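GRMZM2G135359 pseudokinase (Zea mays, PDB 6CPY) is a membrane-anchored receptor-like pseudokinase whose kinase-fold domain, the part present here, may bind ATP and probably serves signalling. Local coordinates at residues 26-38 against 107-121. Residues are numbered along the deposited sequence; the frame is centred on the assembly and turned at random.
Sequences VTGVPSLKRSELE and LGYCEEEHPFTRVMV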
loop_
_atom_site.group_PDB
_atom_site.type_symbol
_atom_site.label_atom_id
_atom_site.label_comp_id
_atom_site.label_asym_id
_atom_site.label_seq_id
_atom_site.Cartn_x
_atom_site.Cartn_y
_atom_site.Cartn_z
ATOM N N VAL A 26 15.594 17.480 -8.125
ATOM C CA VAL A 26 15.394 17.930 -6.749
ATOM C C VAL A 26 14.994 16.793 -5.795
ATOM O O VAL A 26 14.153 16.980 -4.912
ATOM C CB VAL A 26 14.352 19.072 -6.682
ATOM C CG1 VAL A 26 14.873 20.304 -7.410
ATOM C CG2 VAL A 26 13.010 18.630 -7.259
ATOM N N THR A 27 15.616 15.626 -5.959
ATOM C CA THR A 27 15.332 14.471 -5.095
ATOM C C THR A 27 16.425 13.393 -5.178
ATOM O O THR A 27 17.316 13.486 -6.020
ATOM C CB THR A 27 13.954 13.856 -5.427
ATOM O OG1 THR A 27 13.624 12.863 -4.451
ATOM C CG2 THR A 27 13.951 13.229 -6.812
ATOM N N GLY A 28 16.328 12.370 -4.317
ATOM C CA GLY A 28 17.355 11.312 -4.191
ATOM C C GLY A 28 17.046 9.903 -4.718
ATOM O O GLY A 28 17.602 8.924 -4.211
ATOM N N VAL A 29 16.160 9.789 -5.713
ATOM C CA VAL A 29 15.969 8.543 -6.478
ATOM C C VAL A 29 16.230 8.882 -7.951
ATOM O O VAL A 29 16.029 10.018 -8.352
ATOM C CB VAL A 29 14.553 7.929 -6.319
ATOM C CG1 VAL A 29 14.191 7.773 -4.846
ATOM C CG2 VAL A 29 13.485 8.740 -7.043
ATOM N N PRO A 30 16.649 7.897 -8.763
ATOM C CA PRO A 30 17.086 8.283 -10.101
ATOM C C PRO A 30 15.991 8.735 -11.064
ATOM O O PRO A 30 14.863 8.219 -11.052
ATOM C CB PRO A 30 17.752 7.013 -10.637
ATOM C CG PRO A 30 17.112 5.901 -9.890
ATOM C CD PRO A 30 16.843 6.457 -8.520
ATOM N N SER A 31 16.356 9.699 -11.903
ATOM C CA SER A 31 15.587 10.034 -13.089
ATOM C C SER A 31 15.920 9.022 -14.177
ATOM O O SER A 31 17.093 8.722 -14.424
ATOM C CB SER A 31 15.937 11.452 -13.549
ATOM O OG SER A 31 15.253 11.790 -14.736
ATOM N N LEU A 32 14.895 8.476 -14.815
ATOM C CA LEU A 32 15.084 7.556 -15.914
ATOM C C LEU A 32 14.669 8.217 -17.220
ATOM O O LEU A 32 13.698 8.970 -17.265
ATOM C CB LEU A 32 14.284 6.280 -15.682
ATOM C CG LEU A 32 14.772 5.485 -14.467
ATOM C CD1 LEU A 32 13.738 4.461 -14.026
ATOM C CD2 LEU A 32 16.101 4.814 -14.771
ATOM N N LYS A 33 15.410 7.939 -18.285
ATOM C CA LYS A 33 15.028 8.435 -19.611
ATOM C C LYS A 33 13.785 7.727 -20.092
ATOM O O LYS A 33 13.620 6.534 -19.842
ATOM C CB LYS A 33 16.163 8.204 -20.615
ATOM C CG LYS A 33 17.417 9.002 -20.301
ATOM C CD LYS A 33 18.481 8.791 -21.372
ATOM C CE LYS A 33 19.610 9.800 -21.260
ATOM N NZ LYS A 33 20.553 9.476 -20.154
ATOM N N ARG A 34 12.909 8.424 -20.813
ATOM C CA ARG A 34 11.763 7.729 -21.402
ATOM C C ARG A 34 12.216 6.578 -22.310
ATOM O O ARG A 34 11.598 5.522 -22.330
ATOM C CB ARG A 34 10.836 8.662 -22.180
ATOM C CG ARG A 34 9.501 7.985 -22.509
ATOM C CD ARG A 34 8.688 8.709 -23.554
ATOM N NE ARG A 34 7.747 7.808 -24.231
ATOM C CZ ARG A 34 6.498 7.562 -23.846
ATOM N NH1 ARG A 34 5.977 8.138 -22.768
ATOM N NH2 ARG A 34 5.755 6.735 -24.552
ATOM N N SER A 35 13.295 6.779 -23.057
ATOM C CA SER A 35 13.779 5.733 -23.949
ATOM C C SER A 35 14.098 4.445 -23.181
ATOM O O SER A 35 13.777 3.349 -23.643
ATOM C CB SER A 35 15.010 6.194 -24.720
ATOM O OG SER A 35 16.071 6.529 -23.857
ATOM N N GLU A 36 14.715 4.578 -22.009
ATOM C CA GLU A 36 14.993 3.405 -21.159
ATOM C C GLU A 36 13.712 2.690 -20.698
ATOM O O GLU A 36 13.642 1.458 -20.670
ATOM C CB GLU A 36 15.845 3.807 -19.952
ATOM C CG GLU A 36 16.320 2.621 -19.112
ATOM C CD GLU A 36 17.301 2.998 -18.005
ATOM O OE1 GLU A 36 17.544 4.205 -17.797
ATOM O OE2 GLU A 36 17.832 2.075 -17.336
ATOM N N LEU A 37 12.702 3.461 -20.321
ATOM C CA LEU A 37 11.431 2.885 -19.892
ATOM C C LEU A 37 10.625 2.275 -21.028
ATOM O O LEU A 37 9.927 1.267 -20.830
ATOM C CB LEU A 37 10.610 3.931 -19.135
ATOM C CG LEU A 37 11.216 4.234 -17.756
ATOM C CD1 LEU A 37 10.347 5.233 -17.006
ATOM C CD2 LEU A 37 11.380 2.959 -16.930
ATOM N N GLU A 38 10.724 2.872 -22.215
ATOM C CA GLU A 38 10.108 2.304 -23.407
ATOM C C GLU A 38 10.642 0.896 -23.641
ATOM O O GLU A 38 9.876 -0.023 -23.877
ATOM C CB GLU A 38 10.403 3.162 -24.644
ATOM C CG GLU A 38 9.695 4.504 -24.680
ATOM C CD GLU A 38 10.332 5.471 -25.667
ATOM O OE1 GLU A 38 11.015 4.999 -26.604
ATOM O OE2 GLU A 38 10.163 6.704 -25.507
ATOM N N LEU A 107 11.485 3.397 -7.035
ATOM C CA LEU A 107 12.813 3.091 -7.586
ATOM C C LEU A 107 13.323 4.121 -8.597
ATOM O O LEU A 107 14.498 4.088 -8.980
ATOM C CB LEU A 107 12.787 1.737 -8.293
ATOM C CG LEU A 107 12.433 0.535 -7.416
ATOM C CD1 LEU A 107 12.372 -0.741 -8.262
ATOM C CD2 LEU A 107 13.421 0.408 -6.268
ATOM N N GLY A 108 12.435 4.989 -9.065
ATOM C CA GLY A 108 12.803 6.007 -10.038
ATOM C C GLY A 108 11.610 6.790 -10.526
ATOM O O GLY A 108 10.477 6.555 -10.107
ATOM N N TYR A 109 11.856 7.750 -11.410
ATOM C CA TYR A 109 10.764 8.519 -11.983
ATOM C C TYR A 109 11.161 8.944 -13.391
ATOM O O TYR A 109 12.337 8.888 -13.739
ATOM C CB TYR A 109 10.427 9.725 -11.114
ATOM C CG TYR A 109 11.502 10.777 -11.094
ATOM C CD1 TYR A 109 12.535 10.718 -10.176
ATOM C CD2 TYR A 109 11.497 11.817 -12.018
ATOM C CE1 TYR A 109 13.543 11.672 -10.168
ATOM C CE2 TYR A 109 12.500 12.777 -12.012
ATOM C CZ TYR A 109 13.514 12.696 -11.079
ATOM O OH TYR A 109 14.514 13.642 -11.050
ATOM N N CYS A 110 10.181 9.317 -14.198
ATOM C CA CYS A 110 10.476 9.819 -15.541
ATOM C C CYS A 110 9.490 10.907 -15.912
ATOM O O CYS A 110 8.260 10.705 -15.909
ATOM C CB CYS A 110 10.475 8.695 -16.572
ATOM S SG CYS A 110 10.577 9.262 -18.297
ATOM N N GLU A 111 10.054 12.078 -16.182
ATOM C CA GLU A 111 9.346 13.193 -16.746
ATOM C C GLU A 111 9.962 13.411 -18.114
ATOM O O GLU A 111 11.189 13.545 -18.238
ATOM C CB GLU A 111 9.592 14.474 -15.962
ATOM C CG GLU A 111 9.193 14.454 -14.520
ATOM C CD GLU A 111 9.047 15.868 -13.999
ATOM O OE1 GLU A 111 7.909 16.351 -13.976
ATOM O OE2 GLU A 111 10.071 16.505 -13.680
ATOM N N GLU A 112 9.117 13.461 -19.121
ATOM C CA GLU A 112 9.557 13.721 -20.490
ATOM C C GLU A 112 8.431 14.477 -21.131
ATOM O O GLU A 112 7.262 14.189 -20.862
ATOM C CB GLU A 112 9.855 12.408 -21.229
ATOM C CG GLU A 112 10.072 12.535 -22.734
ATOM C CD GLU A 112 11.225 13.437 -23.098
ATOM O OE1 GLU A 112 12.343 13.209 -22.578
ATOM O OE2 GLU A 112 11.015 14.375 -23.908
ATOM N N GLU A 113 8.773 15.465 -21.957
ATOM C CA GLU A 113 7.763 16.307 -22.606
ATOM C C GLU A 113 7.339 15.775 -23.959
ATOM O O GLU A 113 6.225 16.054 -24.396
ATOM C CB GLU A 113 8.269 17.746 -22.762
ATOM C CG GLU A 113 8.500 18.484 -21.451
ATOM C CD GLU A 113 7.281 18.444 -20.539
ATOM O OE1 GLU A 113 6.169 18.791 -21.000
ATOM O OE2 GLU A 113 7.441 18.050 -19.362
ATOM N N HIS A 114 8.214 15.018 -24.625
ATOM C CA HIS A 114 7.948 14.542 -25.983
ATOM C C HIS A 114 8.171 13.035 -26.151
ATOM O O HIS A 114 9.323 12.600 -26.260
ATOM C CB HIS A 114 8.848 15.307 -26.966
ATOM C CG HIS A 114 8.868 16.782 -26.731
ATOM N ND1 HIS A 114 9.962 17.442 -26.215
ATOM C CD2 HIS A 114 7.918 17.727 -26.925
ATOM C CE1 HIS A 114 9.686 18.730 -26.102
ATOM N NE2 HIS A 114 8.452 18.929 -26.527
ATOM N N PRO A 115 7.106 12.227 -26.161
ATOM C CA PRO A 115 5.733 12.652 -25.888
ATOM C C PRO A 115 5.498 12.833 -24.393
ATOM O O PRO A 115 6.361 12.483 -23.583
ATOM C CB PRO A 115 4.905 11.486 -26.407
ATOM C CG PRO A 115 5.783 10.306 -26.202
ATOM C CD PRO A 115 7.177 10.783 -26.438
ATOM N N PHE A 116 4.332 13.355 -24.036
ATOM C CA PHE A 116 4.100 13.756 -22.651
ATOM C C PHE A 116 4.121 12.534 -21.730
ATOM O O PHE A 116 3.393 11.569 -21.957
ATOM C CB PHE A 116 2.789 14.506 -22.495
ATOM C CG PHE A 116 2.585 15.027 -21.111
ATOM C CD1 PHE A 116 3.234 16.174 -20.700
ATOM C CD2 PHE A 116 1.805 14.334 -20.207
ATOM C CE1 PHE A 116 3.085 16.648 -19.408
ATOM C CE2 PHE A 116 1.643 14.805 -18.909
ATOM C CZ PHE A 116 2.285 15.957 -18.520
ATOM N N THR A 117 4.979 12.590 -20.714
ATOM C CA THR A 117 5.220 11.459 -19.816
ATOM C C THR A 117 5.343 11.952 -18.379
ATOM O O THR A 117 6.153 12.823 -18.084
ATOM C CB THR A 117 6.548 10.761 -20.174
ATOM O OG1 THR A 117 6.588 10.485 -21.582
ATOM C CG2 THR A 117 6.734 9.467 -19.380
ATOM N N ARG A 118 4.545 11.384 -17.484
ATOM C CA ARG A 118 4.733 11.620 -16.064
ATOM C C ARG A 118 4.546 10.283 -15.378
ATOM O O ARG A 118 3.417 9.825 -15.208
ATOM C CB ARG A 118 3.725 12.648 -15.541
ATOM C CG ARG A 118 3.964 14.077 -16.007
ATOM C CD ARG A 118 5.238 14.647 -15.412
ATOM N NE ARG A 118 5.439 16.050 -15.742
ATOM C CZ ARG A 118 5.827 16.511 -16.933
ATOM N NH1 ARG A 118 6.034 15.689 -17.957
ATOM N NH2 ARG A 118 5.983 17.820 -17.109
ATOM N N VAL A 119 5.655 9.622 -15.066
ATOM C CA VAL A 119 5.587 8.298 -14.436
ATOM C C VAL A 119 6.441 8.187 -13.188
ATOM O O VAL A 119 7.405 8.944 -12.970
ATOM C CB VAL A 119 5.931 7.112 -15.392
ATOM C CG1 VAL A 119 5.295 7.256 -16.770
ATOM C CG2 VAL A 119 7.414 6.852 -15.467
ATOM N N MET A 120 6.086 7.192 -12.381
ATOM C CA MET A 120 6.817 6.812 -11.196
ATOM C C MET A 120 7.049 5.322 -11.299
ATOM O O MET A 120 6.156 4.576 -11.713
ATOM C CB MET A 120 6.015 7.161 -9.930
ATOM C CG MET A 120 5.921 8.666 -9.728
ATOM S SD MET A 120 5.032 9.152 -8.243
ATOM C CE MET A 120 4.649 10.861 -8.648
ATOM N N VAL A 121 8.263 4.908 -10.965
ATOM C CA VAL A 121 8.704 3.537 -11.140
ATOM C C VAL A 121 8.795 2.871 -9.767
ATOM O O VAL A 121 9.544 3.318 -8.902
ATOM C CB VAL A 121 10.079 3.484 -11.832
ATOM C CG1 VAL A 121 10.564 2.044 -11.990
ATOM C CG2 VAL A 121 10.034 4.212 -13.159
HETATM O O HOH W 1 13.379 11.226 -21.125
#
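Y109 and S31 form the single backbone bridge by which the chain ahead of helix 34-40 attaches to the edge of a kinase N-lobe sheet, an example of an extended flank docking on an outer strand. Y109 N donates to P30 O (3.1 Å), and Y109 O receives the straighter bond from L32 N (2.8 Å, 168° at the hydrogen). With CG between its own backbone N and carbonyl carbon (chi1 68°), the Y109 ring folds back against 26-38: S31 CA makes a CH-pi contact over one face, 4.0 Å from the ring centroid, while V29 CG2 meets the edge in plane. Beyond the bridge, L37 pushes CD1 to 3.5 Å from C110 CB, a tight carbon pair, and lies against V119 and V121; L32 CD1 reaches V121 CG2 as well.

R34 runs extended across the hairpin end. P115 CG sits over the centre of one guanidinium face, and NH1 donates to T117 OG1 (2.7 Å), which lies tilted out of the guanidinium plane; that hydroxyl donates in turn to P115 O. NE forms a salt bridge with E38 OE2, its hydrogen bond weak, and a water joins R34 N to E112 OE1. A leucine in place of R34 would probably leave T117 OG1 without its N-H donor and the E38 carboxylate without its positive partner.

Helix 34-38 crosses strand 107-112 at -116°, its axis 9.2 Å away. L37, V119 and V121 continue this apolar layer onto strand 66-72, whereas Y109 also touches I92 of helix 82-96.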